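Local coordinates for protein Baccell_00875 (Bacteroides cellulosilyticus DSM 14838, PDB 5NO8) that acts as a polysaccharide lyase and probably cleaves the L-rhamnose caps from glucuronic acid on complex arabinogalactan proteins, at residues 488-493 and 532-537; 547-552 and 569-574; 288-293 and 306-311. One frame throughout, in Å; residues are numbered along the deposited sequence.

How the interactions relate
Interactions 1 and 2 are neighbours in the helical half of the chain, their centres about 12 Å apart, while interaction 3 lies in a β-sheet on the opposite side of the chain's centre from interaction 1, about 44 Å away centre to centre. Interaction 2 is the most deeply buried: two helices meet there through aliphatic side chains and a glutamine. Interaction 1 is only partly buried, and there two interhelical loops join through aromatic rings and a histidine. Helix 542-559 carries one side of interaction 2 and packs against the loops of interaction 1; hydrogen bonds tie Y533 to Q571 and G493 to Q550. Interaction 3, mostly buried, relies on small aliphatic side chains and methionines between non-adjacent strands.

Interaction 1 of 3, residues 488-493 and 532-537; sequences GFYAIG and NYPAHE
The imidazole of H536 points its CD2 edge at one face of the F489 ring in an edge-to-face pair, the planes 83° apart and the centroids separated by 5.2 Å. H536 CD2 sits above the rim of that face, 4.1 Å from both F489 CE1 and F489 CZ, and A491 CA lies at the ring's edge, in its plane. The phenol of Y490 is met obliquely from several directions: H536 CE1 comes to 3.7 Å from Y490 CD1, and the proline ring of P534 crosses the phenol, its CD only 3.3 Å from Y490 CE1. Across the Y490 ring from the proline, CE2 reaches the edge of the Y533 ring, 3.8 Å from Y533 CD1.

Both imidazole nitrogens of H536 are in use. NE2 accepts from the backbone N of Y490 at 3.3 Å, nearly straight at 161° though the donor is tilted 33° out of the ring plane; ND1 donates a weak bond to O of P534. This pattern is consistent with a neutral ring carrying its proton on ND1. The accepted N-H belongs to the central residue of an inverse γ-turn, closed by a weak bond from A491 N to F489 O. An alanine in place of H536 would lose the acceptor for that N-H and the edge against F489, and would probably loosen the two loops from each other.

One loop follows helix 469-485, the other follows helix 509-529. Y490 stacks on F526 and its hydroxyl binds N529; F489 takes Y449 of helix 448-465 edge to face, and helix 542-559 supports Y490, Y533 and H536 through A548, V545 and I544.

Interaction 2 of 3, residues 547-552 and 569-574; sequences PAIQFL and KRQMPV
Aliphatic packing comes first. I549 on helix 547-552 and Q571 on helix 569-574 mark the closest pair of CA atoms, 7.0 Å apart, and their side chains slide past each other in opposite directions. The I549 chain, CG1 beside its backbone N and CD1 extended beyond, lays CD1 3.6 Å from Q571 CB and equally near the backbone O of Q571. Its other branch, CG2, faces M572 SD more loosely at 4.2 Å; the methionine chain bends twice, at chi2 and chi3, which sets the sulfur beside the CG2 methyl. V621 of helix 615-629 touches both I549 and M572.

The polar group at this interface is the Q571 carboxamide, carried on an extended chain that reaches across to helix 547-552, past I549. Its OE1 rests 3.7 Å from A548 CB, and NE2 approaches L552 CD1 at a looser 4.4 Å. Neither is a polar contact: OE1 bonds to the hydroxyl of Y533, and NE2 to E567 one turn earlier on its own helix.

The segments run roughly antiparallel, their axes 10.0 Å apart with a crossing angle of -149°. With the amide held at both ends by outside partners, the glutamine can be buried against alanine, isoleucine and leucine while its oxygen and its nitrogen each keep a hydrogen-bonding partner, and the two segments themselves are joined by van der Waals packing.

Interaction 3 of 3, residues 288-293 and 306-311; sequences AKMNGV and VEVPME
M290 and V308 meet tip to tip. The methionine is almost fully extended, with CG anti to its backbone N (chi1 180°) and the later torsions also trans, so the chain projects straight toward the other strand and sets SD 3.7 Å from V308 CG2. That methyl occupies the crowded position between the valine's backbone N and carbonyl carbon. Beyond the sulfur, M290 CE carries on to the end of M310, whose doubly bent chain crosses it obliquely and puts its SD 3.8 Å from M290 CE; the same methyl passes 4.0 Å from the carbonyl O of P309. Earlier along the two strands, A288 turns its CB toward V306 CG2, again at 3.7 Å.

These are non-adjacent strands of an antiparallel meander. Strand 287-290 turns back through a type I' turn, M290 to V293, into strand 293-300, and strand 303-309 follows on the far side. The turn is closed by M290 N to V293 O at 2.8 Å and by the return bond from V293 N to M290 O, N291 and G292 taking its two positive-phi positions. The two strands flanking 293-300 therefore run nearly parallel, at 20° with axes 9.5 Å apart, and their side chains reach over the middle strand, where V295 touches A288, M290 and V306. F318 of strand 314-322 packs on both M290 and V308.

Interaction 1 of 3, residues 488-493 and 532-537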
ATOM      1  N   GLY A 488     -20.357 -13.338  10.150  1.00 38.11           N
ATOM      2  CA  GLY A 488     -18.967 -12.981  10.470  1.00 37.29           C
ATOM      3  C   GLY A 488     -18.057 -12.846   9.266  1.00 37.60           C
ATOM      4  O   GLY A 488     -16.846 -13.050   9.406  1.00 40.22           O
ATOM      5  N   PHE A 489     -18.617 -12.528   8.089  1.00 34.77           N
ATOM      6  CA  PHE A 489     -17.812 -12.313   6.878  1.00 33.45           C
ATOM      7  C   PHE A 489     -17.342 -10.854   6.927  1.00 31.37           C
ATOM      8  O   PHE A 489     -18.158  -9.935   7.068  1.00 30.39           O
ATOM      9  CB  PHE A 489     -18.642 -12.603   5.619  1.00 35.53           C
ATOM     10  CG  PHE A 489     -17.830 -12.786   4.345  1.00 37.36           C
ATOM     11  CD1 PHE A 489     -17.272 -11.684   3.677  1.00 38.16           C
ATOM     12  CD2 PHE A 489     -17.685 -14.044   3.768  1.00 37.86           C
ATOM     13  CE1 PHE A 489     -16.556 -11.852   2.491  1.00 37.64           C
ATOM     14  CE2 PHE A 489     -16.983 -14.216   2.583  1.00 38.25           C
ATOM     15  CZ  PHE A 489     -16.407 -13.120   1.943  1.00 39.94           C
ATOM     16  N   TYR A 490     -16.034 -10.642   6.797  1.00 30.11           N
ATOM     17  CA  TYR A 490     -15.427  -9.315   6.912  1.00 28.18           C
ATOM     18  C   TYR A 490     -15.428  -8.638   5.542  1.00 28.50           C
ATOM     19  O   TYR A 490     -14.371  -8.355   4.946  1.00 31.77           O
ATOM     20  CB  TYR A 490     -14.013  -9.416   7.459  1.00 28.20           C
ATOM     21  CG  TYR A 490     -13.934  -9.732   8.933  1.00 27.61           C
ATOM     22  CD1 TYR A 490     -14.377 -10.955   9.448  1.00 26.82           C
ATOM     23  CD2 TYR A 490     -13.409  -8.806   9.815  1.00 27.14           C
ATOM     24  CE1 TYR A 490     -14.302 -11.218  10.818  1.00 27.73           C
ATOM     25  CE2 TYR A 490     -13.323  -9.060  11.182  1.00 28.32           C
ATOM     26  CZ  TYR A 490     -13.774 -10.273  11.683  1.00 27.46           C
ATOM     27  OH  TYR A 490     -13.668 -10.498  13.053  1.00 27.49           O
ATOM     28  N   ALA A 491     -16.616  -8.330   5.063  1.00 23.89           N
ATOM     29  CA  ALA A 491     -16.771  -7.825   3.699  1.00 24.24           C
ATOM     30  C   ALA A 491     -16.355  -6.359   3.669  1.00 22.24           C
ATOM     31  O   ALA A 491     -16.481  -5.660   4.669  1.00 22.16           O
ATOM     32  CB  ALA A 491     -18.219  -7.962   3.253  1.00 24.30           C
ATOM     33  N   ILE A 492     -15.906  -5.909   2.497  1.00 22.29           N
ATOM     34  CA  ILE A 492     -15.492  -4.538   2.299  1.00 22.37           C
ATOM     35  C   ILE A 492     -16.712  -3.657   1.979  1.00 21.57           C
ATOM     36  O   ILE A 492     -17.507  -3.967   1.076  1.00 23.06           O
ATOM     37  CB  ILE A 492     -14.489  -4.429   1.142  1.00 23.11           C
ATOM     38  CG1 ILE A 492     -13.217  -5.233   1.461  1.00 23.75           C
ATOM     39  CG2 ILE A 492     -14.152  -2.955   0.887  1.00 23.89           C
ATOM     40  CD1 ILE A 492     -12.442  -5.627   0.229  1.00 25.25           C
ATOM     41  N   GLY A 493     -16.829  -2.555   2.705  1.00 21.31           N
ATOM     42  CA  GLY A 493     -17.840  -1.552   2.419  1.00 22.69           C
ATOM     43  C   GLY A 493     -19.243  -2.082   2.652  1.00 23.64           C
ATOM     44  O   GLY A 493     -20.132  -1.900   1.820  1.00 24.60           O
ATOM     45  N   ASN A 532      -8.416 -11.894  16.386  1.00 31.15           N
ATOM     46  CA  ASN A 532      -8.436 -13.197  15.715  1.00 32.45           C
ATOM     47  C   ASN A 532      -9.199 -13.125  14.403  1.00 32.79           C
ATOM     48  O   ASN A 532     -10.262 -13.710  14.252  1.00 32.46           O
ATOM     49  CB  ASN A 532      -9.032 -14.272  16.632  1.00 33.50           C
ATOM     50  CG  ASN A 532      -8.306 -14.356  17.947  1.00 34.59           C
ATOM     51  OD1 ASN A 532      -8.883 -14.101  18.998  1.00 37.16           O
ATOM     52  ND2 ASN A 532      -7.013 -14.658  17.891  1.00 32.63           N
ATOM     53  N   TYR A 533      -8.617 -12.426  13.431  1.00 32.53           N
ATOM     54  CA  TYR A 533      -9.270 -12.197  12.151  1.00 30.71           C
ATOM     55  C   TYR A 533      -9.245 -13.493  11.351  1.00 31.74           C
ATOM     56  O   TYR A 533      -8.168 -14.070  11.159  1.00 32.21           O
ATOM     57  CB  TYR A 533      -8.545 -11.106  11.361  1.00 29.64           C
ATOM     58  CG  TYR A 533      -8.510  -9.748  12.014  1.00 28.94           C
ATOM     59  CD1 TYR A 533      -9.606  -8.884  11.944  1.00 30.35           C
ATOM     60  CD2 TYR A 533      -7.376  -9.306  12.661  1.00 29.29           C
ATOM     61  CE1 TYR A 533      -9.565  -7.631  12.531  1.00 29.85           C
ATOM     62  CE2 TYR A 533      -7.319  -8.057  13.247  1.00 30.69           C
ATOM     63  CZ  TYR A 533      -8.416  -7.225  13.179  1.00 30.24           C
ATOM     64  OH  TYR A 533      -8.324  -6.000  13.761  1.00 31.24           O
ATOM     65  N   PRO A 534     -10.405 -13.956  10.869  1.00 34.16           N
ATOM     66  CA  PRO A 534     -10.373 -15.109   9.971  1.00 35.47           C
ATOM     67  C   PRO A 534      -9.668 -14.807   8.639  1.00 35.13           C
ATOM     68  O   PRO A 534      -9.638 -13.643   8.187  1.00 33.64           O
ATOM     69  CB  PRO A 534     -11.861 -15.437   9.721  1.00 36.28           C
ATOM     70  CG  PRO A 534     -12.666 -14.432  10.455  1.00 36.89           C
ATOM     71  CD  PRO A 534     -11.754 -13.363  10.966  1.00 37.62           C
ATOM     72  N   ALA A 535      -9.108 -15.845   8.022  1.00 31.82           N
ATOM     73  CA  ALA A 535      -8.469 -15.688   6.726  1.00 34.09           C
ATOM     74  C   ALA A 535      -9.562 -15.497   5.679  1.00 34.26           C
ATOM     75  O   ALA A 535     -10.643 -16.080   5.788  1.00 35.48           O
ATOM     76  CB  ALA A 535      -7.609 -16.901   6.390  1.00 35.56           C
ATOM     77  N   HIS A 536      -9.292 -14.656   4.686  1.00 34.35           N
ATOM     78  CA  HIS A 536     -10.182 -14.505   3.534  1.00 34.32           C
ATOM     79  C   HIS A 536      -9.357 -14.828   2.293  1.00 35.12           C
ATOM     80  O   HIS A 536      -8.781 -15.912   2.214  1.00 33.48           O
ATOM     81  CB  HIS A 536     -10.837 -13.109   3.528  1.00 35.97           C
ATOM     82  CG  HIS A 536     -11.851 -12.919   4.613  1.00 35.67           C
ATOM     83  ND1 HIS A 536     -11.510 -12.806   5.943  1.00 35.97           N
ATOM     84  CD2 HIS A 536     -13.203 -12.838   4.562  1.00 37.57           C
ATOM     85  CE1 HIS A 536     -12.607 -12.666   6.666  1.00 34.89           C
ATOM     86  NE2 HIS A 536     -13.646 -12.672   5.851  1.00 35.83           N
ATOM     87  N   GLU A 537      -9.270 -13.916   1.327  1.00 33.84           N
ATOM     88  CA  GLU A 537      -8.561 -14.191   0.086  1.00 34.07           C
ATOM     89  C   GLU A 537      -7.042 -14.022   0.285  1.00 32.79           C
ATOM     90  O   GLU A 537      -6.235 -14.545  -0.487  1.00 35.43           O
ATOM     91  CB  GLU A 537      -9.160 -13.326  -1.033  1.00 35.39           C
ATOM     92  CG  GLU A 537     -10.611 -13.767  -1.304  1.00 37.97           C
ATOM     93  CD  GLU A 537     -11.399 -12.898  -2.275  1.00 38.92           C
ATOM     94  OE1 GLU A 537     -10.912 -11.811  -2.664  1.00 37.22           O
ATOM     95  OE2 GLU A 537     -12.537 -13.312  -2.626  1.00 37.71           O
TER

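Interaction 2 of 3, residues 547-552 and 569-574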
ATOM      1  N   PRO A 547     -12.012  -3.079   6.835  1.00 21.65           N
ATOM      2  CA  PRO A 547     -13.480  -3.259   6.797  1.00 22.75           C
ATOM      3  C   PRO A 547     -14.145  -3.586   8.140  1.00 23.13           C
ATOM      4  O   PRO A 547     -15.282  -3.155   8.361  1.00 21.39           O
ATOM      5  CB  PRO A 547     -13.647  -4.438   5.863  1.00 24.34           C
ATOM      6  CG  PRO A 547     -12.510  -4.306   4.922  1.00 24.17           C
ATOM      7  CD  PRO A 547     -11.363  -3.888   5.795  1.00 21.72           C
ATOM      8  N   ALA A 548     -13.454  -4.333   9.008  1.00 23.25           N
ATOM      9  CA  ALA A 548     -13.965  -4.598  10.364  1.00 23.46           C
ATOM     10  C   ALA A 548     -14.268  -3.295  11.061  1.00 22.31           C
ATOM     11  O   ALA A 548     -15.349  -3.102  11.615  1.00 22.66           O
ATOM     12  CB  ALA A 548     -12.954  -5.397  11.197  1.00 25.78           C
ATOM     13  N   ILE A 549     -13.319  -2.373  10.999  1.00 20.55           N
ATOM     14  CA  ILE A 549     -13.421  -1.127  11.735  1.00 19.79           C
ATOM     15  C   ILE A 549     -14.402  -0.171  11.041  1.00 19.39           C
ATOM     16  O   ILE A 549     -15.132   0.579  11.725  1.00 20.50           O
ATOM     17  CB  ILE A 549     -12.041  -0.460  11.885  1.00 19.65           C
ATOM     18  CG1 ILE A 549     -11.058  -1.414  12.575  1.00 20.41           C
ATOM     19  CG2 ILE A 549     -12.124   0.844  12.642  1.00 20.05           C
ATOM     20  CD1 ILE A 549      -9.652  -0.872  12.656  1.00 20.42           C
ATOM     21  N   GLN A 550     -14.409  -0.205   9.706  1.00 19.83           N
ATOM     22  CA  GLN A 550     -15.341   0.562   8.858  1.00 20.27           C
ATOM     23  C   GLN A 550     -16.779   0.187   9.243  1.00 21.19           C
ATOM     24  O   GLN A 550     -17.630   1.049   9.480  1.00 22.17           O
ATOM     25  CB  GLN A 550     -15.075   0.226   7.377  1.00 21.32           C
ATOM     26  CG  GLN A 550     -15.934   0.925   6.332  1.00 23.19           C
ATOM     27  CD  GLN A 550     -15.765   0.335   4.930  1.00 23.64           C
ATOM     28  OE1 GLN A 550     -15.411  -0.849   4.754  1.00 24.16           O
ATOM     29  NE2 GLN A 550     -16.027   1.157   3.919  1.00 23.46           N
ATOM     30  N   PHE A 551     -17.014  -1.109   9.362  1.00 20.84           N
ATOM     31  CA  PHE A 551     -18.324  -1.610   9.778  1.00 20.98           C
ATOM     32  C   PHE A 551     -18.702  -1.188  11.193  1.00 21.15           C
ATOM     33  O   PHE A 551     -19.801  -0.642  11.428  1.00 21.95           O
ATOM     34  CB  PHE A 551     -18.354  -3.124   9.683  1.00 21.01           C
ATOM     35  CG  PHE A 551     -19.657  -3.704  10.122  1.00 21.44           C
ATOM     36  CD1 PHE A 551     -20.669  -3.856   9.225  1.00 22.22           C
ATOM     37  CD2 PHE A 551     -19.863  -4.037  11.457  1.00 22.04           C
ATOM     38  CE1 PHE A 551     -21.898  -4.365   9.613  1.00 22.76           C
ATOM     39  CE2 PHE A 551     -21.074  -4.546  11.862  1.00 22.52           C
ATOM     40  CZ  PHE A 551     -22.087  -4.712  10.944  1.00 23.49           C
ATOM     41  N   LEU A 552     -17.808  -1.450  12.141  1.00 20.85           N
ATOM     42  CA  LEU A 552     -18.074  -1.131  13.537  1.00 21.16           C
ATOM     43  C   LEU A 552     -18.294   0.353  13.802  1.00 22.25           C
ATOM     44  O   LEU A 552     -19.146   0.716  14.620  1.00 21.02           O
ATOM     45  CB  LEU A 552     -16.980  -1.663  14.452  1.00 22.53           C
ATOM     46  CG  LEU A 552     -16.848  -3.190  14.577  1.00 24.11           C
ATOM     47  CD1 LEU A 552     -15.514  -3.493  15.217  1.00 25.35           C
ATOM     48  CD2 LEU A 552     -17.966  -3.811  15.403  1.00 25.73           C
ATOM     49  N   LYS A 569     -11.625   1.432  18.739  1.00 25.49           N
ATOM     50  CA  LYS A 569     -10.447   1.991  19.398  1.00 26.97           C
ATOM     51  C   LYS A 569      -9.377   0.952  19.684  1.00 27.12           C
ATOM     52  O   LYS A 569      -8.194   1.253  19.561  1.00 25.74           O
ATOM     53  CB  LYS A 569     -10.818   2.729  20.689  1.00 28.05           C
ATOM     54  CG  LYS A 569     -11.450   4.072  20.420  1.00 29.32           C
ATOM     55  CD  LYS A 569     -11.841   4.758  21.710  1.00 32.47           C
ATOM     56  CE  LYS A 569     -12.502   6.091  21.429  1.00 32.91           C
ATOM     57  NZ  LYS A 569     -13.383   6.476  22.555  1.00 35.76           N
ATOM     58  N   ARG A 570      -9.787  -0.267  20.039  1.00 26.94           N
ATOM     59  CA  ARG A 570      -8.835  -1.372  20.216  1.00 28.97           C
ATOM     60  C   ARG A 570      -8.130  -1.741  18.899  1.00 28.00           C
ATOM     61  O   ARG A 570      -6.945  -2.060  18.912  1.00 27.69           O
ATOM     62  CB  ARG A 570      -9.505  -2.638  20.811  1.00 31.46           C
ATOM     63  CG  ARG A 570      -9.643  -2.599  22.331  1.00 33.91           C
ATOM     64  CD  ARG A 570     -10.054  -3.968  22.906  1.00 36.28           C
ATOM     65  NE  ARG A 570     -11.429  -4.313  22.544  1.00 36.47           N
ATOM     66  CZ  ARG A 570     -12.528  -3.878  23.174  1.00 37.38           C
ATOM     67  NH1 ARG A 570     -12.445  -3.081  24.242  1.00 38.51           N
ATOM     68  NH2 ARG A 570     -13.726  -4.252  22.731  1.00 34.06           N
ATOM     69  N   GLN A 571      -8.865  -1.717  17.793  1.00 24.10           N
ATOM     70  CA  GLN A 571      -8.335  -2.158  16.504  1.00 23.56           C
ATOM     71  C   GLN A 571      -7.584  -1.073  15.726  1.00 22.51           C
ATOM     72  O   GLN A 571      -6.794  -1.408  14.838  1.00 20.48           O
ATOM     73  CB  GLN A 571      -9.428  -2.768  15.649  1.00 24.75           C
ATOM     74  CG  GLN A 571      -9.974  -4.082  16.221  1.00 26.49           C
ATOM     75  CD  GLN A 571     -10.780  -4.894  15.229  1.00 27.47           C
ATOM     76  OE1 GLN A 571     -10.569  -4.806  14.013  1.00 28.45           O
ATOM     77  NE2 GLN A 571     -11.720  -5.708  15.741  1.00 27.25           N
ATOM     78  N   MET A 572      -7.793   0.196  16.062  1.00 21.69           N
ATOM     79  CA  MET A 572      -7.183   1.298  15.279  1.00 22.60           C
ATOM     80  C   MET A 572      -5.666   1.189  15.150  1.00 22.17           C
ATOM     81  O   MET A 572      -5.176   1.364  14.050  1.00 20.38           O
ATOM     82  CB  MET A 572      -7.560   2.676  15.820  1.00 24.53           C
ATOM     83  CG  MET A 572      -8.964   3.098  15.436  1.00 27.09           C
ATOM     84  SD  MET A 572      -9.111   3.549  13.693  1.00 31.81           S
ATOM     85  CE  MET A 572      -8.269   5.114  13.741  1.00 32.50           C
ATOM     86  N   PRO A 573      -4.929   0.891  16.253  1.00 21.94           N
ATOM     87  CA  PRO A 573      -3.460   0.791  16.136  1.00 21.80           C
ATOM     88  C   PRO A 573      -2.989  -0.334  15.214  1.00 19.53           C
ATOM     89  O   PRO A 573      -1.946  -0.204  14.547  1.00 19.95           O
ATOM     90  CB  PRO A 573      -2.998   0.548  17.578  1.00 23.66           C
ATOM     91  CG  PRO A 573      -4.125   1.047  18.424  1.00 24.27           C
ATOM     92  CD  PRO A 573      -5.347   0.668  17.651  1.00 23.55           C
ATOM     93  N   VAL A 574      -3.746  -1.419  15.166  1.00 18.69           N
ATOM     94  CA  VAL A 574      -3.491  -2.516  14.269  1.00 18.99           C
ATOM     95  C   VAL A 574      -3.697  -2.087  12.802  1.00 18.96           C
ATOM     96  O   VAL A 574      -2.893  -2.439  11.917  1.00 17.70           O
ATOM     97  CB  VAL A 574      -4.326  -3.755  14.696  1.00 20.04           C
ATOM     98  CG1 VAL A 574      -4.274  -4.856  13.678  1.00 20.91           C
ATOM     99  CG2 VAL A 574      -3.834  -4.257  16.054  1.00 21.90           C
TER

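Interaction 3 of 3, residues 288-293 and 306-311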
ATOM      1  N   ALA A 288      18.481  23.190  -1.989  1.00 14.45           N
ATOM      2  CA  ALA A 288      17.394  22.381  -2.495  1.00 13.58           C
ATOM      3  C   ALA A 288      17.182  22.538  -3.967  1.00 14.25           C
ATOM      4  O   ALA A 288      17.567  23.551  -4.558  1.00 14.25           O
ATOM      5  CB  ALA A 288      16.115  22.711  -1.769  1.00 13.07           C
ATOM      6  N   LYS A 289      16.534  21.535  -4.558  1.00 13.70           N
ATOM      7  CA  LYS A 289      16.132  21.578  -5.956  1.00 14.02           C
ATOM      8  C   LYS A 289      14.694  21.075  -6.112  1.00 14.44           C
ATOM      9  O   LYS A 289      14.213  20.282  -5.295  1.00 13.37           O
ATOM     10  CB  LYS A 289      17.055  20.748  -6.834  1.00 14.58           C
ATOM     11  CG  LYS A 289      18.485  21.251  -6.904  1.00 16.37           C
ATOM     12  CD  LYS A 289      19.396  20.428  -7.807  1.00 17.58           C
ATOM     13  CE  LYS A 289      20.862  20.859  -7.607  1.00 21.36           C
ATOM     14  NZ  LYS A 289      21.741  20.097  -8.549  1.00 24.20           N
ATOM     15  N   MET A 290      14.022  21.592  -7.133  1.00 13.41           N
ATOM     16  CA  MET A 290      12.683  21.180  -7.517  1.00 14.32           C
ATOM     17  C   MET A 290      12.792  20.688  -8.948  1.00 13.61           C
ATOM     18  O   MET A 290      13.138  21.479  -9.839  1.00 13.11           O
ATOM     19  CB  MET A 290      11.730  22.372  -7.443  1.00 15.07           C
ATOM     20  CG  MET A 290      10.325  22.074  -7.819  1.00 17.19           C
ATOM     21  SD  MET A 290       9.378  23.616  -7.573  1.00 21.69           S
ATOM     22  CE  MET A 290       7.904  23.054  -8.367  1.00 22.63           C
ATOM     23  N   ASN A 291      12.527  19.403  -9.181  1.00 13.59           N
ATOM     24  CA  ASN A 291      12.828  18.773 -10.494  1.00 14.56           C
ATOM     25  C   ASN A 291      14.212  19.174 -11.060  1.00 14.21           C
ATOM     26  O   ASN A 291      14.349  19.539 -12.219  1.00 13.45           O
ATOM     27  CB  ASN A 291      11.714  19.083 -11.490  1.00 14.77           C
ATOM     28  CG  ASN A 291      10.445  18.351 -11.166  1.00 15.93           C
ATOM     29  OD1 ASN A 291      10.469  17.377 -10.410  1.00 15.39           O
ATOM     30  ND2 ASN A 291       9.337  18.771 -11.782  1.00 16.47           N
ATOM     31  N   GLY A 292      15.219  19.131 -10.202  1.00 13.38           N
ATOM     32  CA  GLY A 292      16.573  19.359 -10.633  1.00 13.55           C
ATOM     33  C   GLY A 292      16.960  20.815 -10.739  1.00 13.41           C
ATOM     34  O   GLY A 292      18.119  21.106 -11.065  1.00 13.48           O
ATOM     35  N   VAL A 293      16.029  21.715 -10.457  1.00 11.77           N
ATOM     36  CA  VAL A 293      16.276  23.170 -10.545  1.00 12.55           C
ATOM     37  C   VAL A 293      16.438  23.772  -9.141  1.00 12.74           C
ATOM     38  O   VAL A 293      15.545  23.656  -8.295  1.00 12.81           O
ATOM     39  CB  VAL A 293      15.140  23.901 -11.277  1.00 12.65           C
ATOM     40  CG1 VAL A 293      15.463  25.396 -11.407  1.00 13.37           C
ATOM     41  CG2 VAL A 293      14.866  23.250 -12.624  1.00 13.17           C
ATOM     42  N   VAL A 306      11.444  24.904   2.084  1.00 16.08           N
ATOM     43  CA  VAL A 306      11.193  25.457   0.776  1.00 16.55           C
ATOM     44  C   VAL A 306       9.707  25.748   0.682  1.00 17.76           C
ATOM     45  O   VAL A 306       8.877  24.925   1.112  1.00 17.09           O
ATOM     46  CB  VAL A 306      11.541  24.387  -0.295  1.00 17.17           C
ATOM     47  CG1 VAL A 306      11.099  24.792  -1.684  1.00 17.60           C
ATOM     48  CG2 VAL A 306      13.018  24.115  -0.284  1.00 17.67           C
ATOM     49  N   GLU A 307       9.355  26.892   0.096  1.00 18.35           N
ATOM     50  CA  GLU A 307       7.950  27.197  -0.190  1.00 19.35           C
ATOM     51  C   GLU A 307       7.880  27.668  -1.620  1.00 18.96           C
ATOM     52  O   GLU A 307       8.523  28.662  -1.982  1.00 18.96           O
ATOM     53  CB  GLU A 307       7.414  28.275   0.741  1.00 23.60           C
ATOM     54  CG  GLU A 307       7.140  27.739   2.136  1.00 27.47           C
ATOM     55  CD  GLU A 307       6.345  28.700   3.020  1.00 33.59           C
ATOM     56  OE1 GLU A 307       6.464  29.932   2.834  1.00 39.94           O
ATOM     57  OE2 GLU A 307       5.630  28.214   3.930  1.00 38.29           O
ATOM     58  N   VAL A 308       7.148  26.942  -2.448  1.00 17.44           N
ATOM     59  CA  VAL A 308       7.101  27.229  -3.870  1.00 18.64           C
ATOM     60  C   VAL A 308       5.698  27.031  -4.408  1.00 18.31           C
ATOM     61  O   VAL A 308       4.954  26.203  -3.919  1.00 17.61           O
ATOM     62  CB  VAL A 308       8.049  26.339  -4.708  1.00 18.59           C
ATOM     63  CG1 VAL A 308       9.498  26.698  -4.458  1.00 20.66           C
ATOM     64  CG2 VAL A 308       7.796  24.868  -4.460  1.00 18.60           C
ATOM     65  N   PRO A 309       5.352  27.776  -5.450  1.00 18.57           N
ATOM     66  CA  PRO A 309       4.135  27.489  -6.172  1.00 18.75           C
ATOM     67  C   PRO A 309       4.297  26.276  -7.107  1.00 17.82           C
ATOM     68  O   PRO A 309       5.369  26.005  -7.663  1.00 16.66           O
ATOM     69  CB  PRO A 309       3.902  28.783  -6.959  1.00 19.05           C
ATOM     70  CG  PRO A 309       5.265  29.271  -7.242  1.00 19.83           C
ATOM     71  CD  PRO A 309       6.056  28.943  -6.009  1.00 20.25           C
ATOM     72  N   MET A 310       3.211  25.541  -7.243  1.00 18.19           N
ATOM     73  CA  MET A 310       3.173  24.356  -8.065  1.00 18.84           C
ATOM     74  C   MET A 310       2.434  24.752  -9.330  1.00 19.08           C
ATOM     75  O   MET A 310       1.220  24.694  -9.366  1.00 20.75           O
ATOM     76  CB  MET A 310       2.452  23.235  -7.295  1.00 19.72           C
ATOM     77  CG  MET A 310       3.111  22.836  -5.989  1.00 20.82           C
ATOM     78  SD  MET A 310       4.830  22.259  -6.200  1.00 22.35           S
ATOM     79  CE  MET A 310       4.599  20.537  -5.767  1.00 23.41           C
ATOM     80  N   GLU A 311       3.156  25.107 -10.389  1.00 19.88           N
ATOM     81  CA  GLU A 311       2.522  25.745 -11.544  1.00 21.90           C
ATOM     82  C   GLU A 311       2.412  24.872 -12.801  1.00 19.43           C
ATOM     83  O   GLU A 311       1.884  25.329 -13.820  1.00 18.52           O
ATOM     84  CB  GLU A 311       3.211  27.082 -11.874  1.00 27.33           C
ATOM     85  CG  GLU A 311       3.278  28.092 -10.715  1.00 31.01           C
ATOM     86  CD  GLU A 311       1.938  28.779 -10.336  1.00 36.81           C
ATOM     87  OE1 GLU A 311       2.000  29.825  -9.644  1.00 42.62           O
ATOM     88  OE2 GLU A 311       0.829  28.336 -10.731  1.00 39.54           O
TER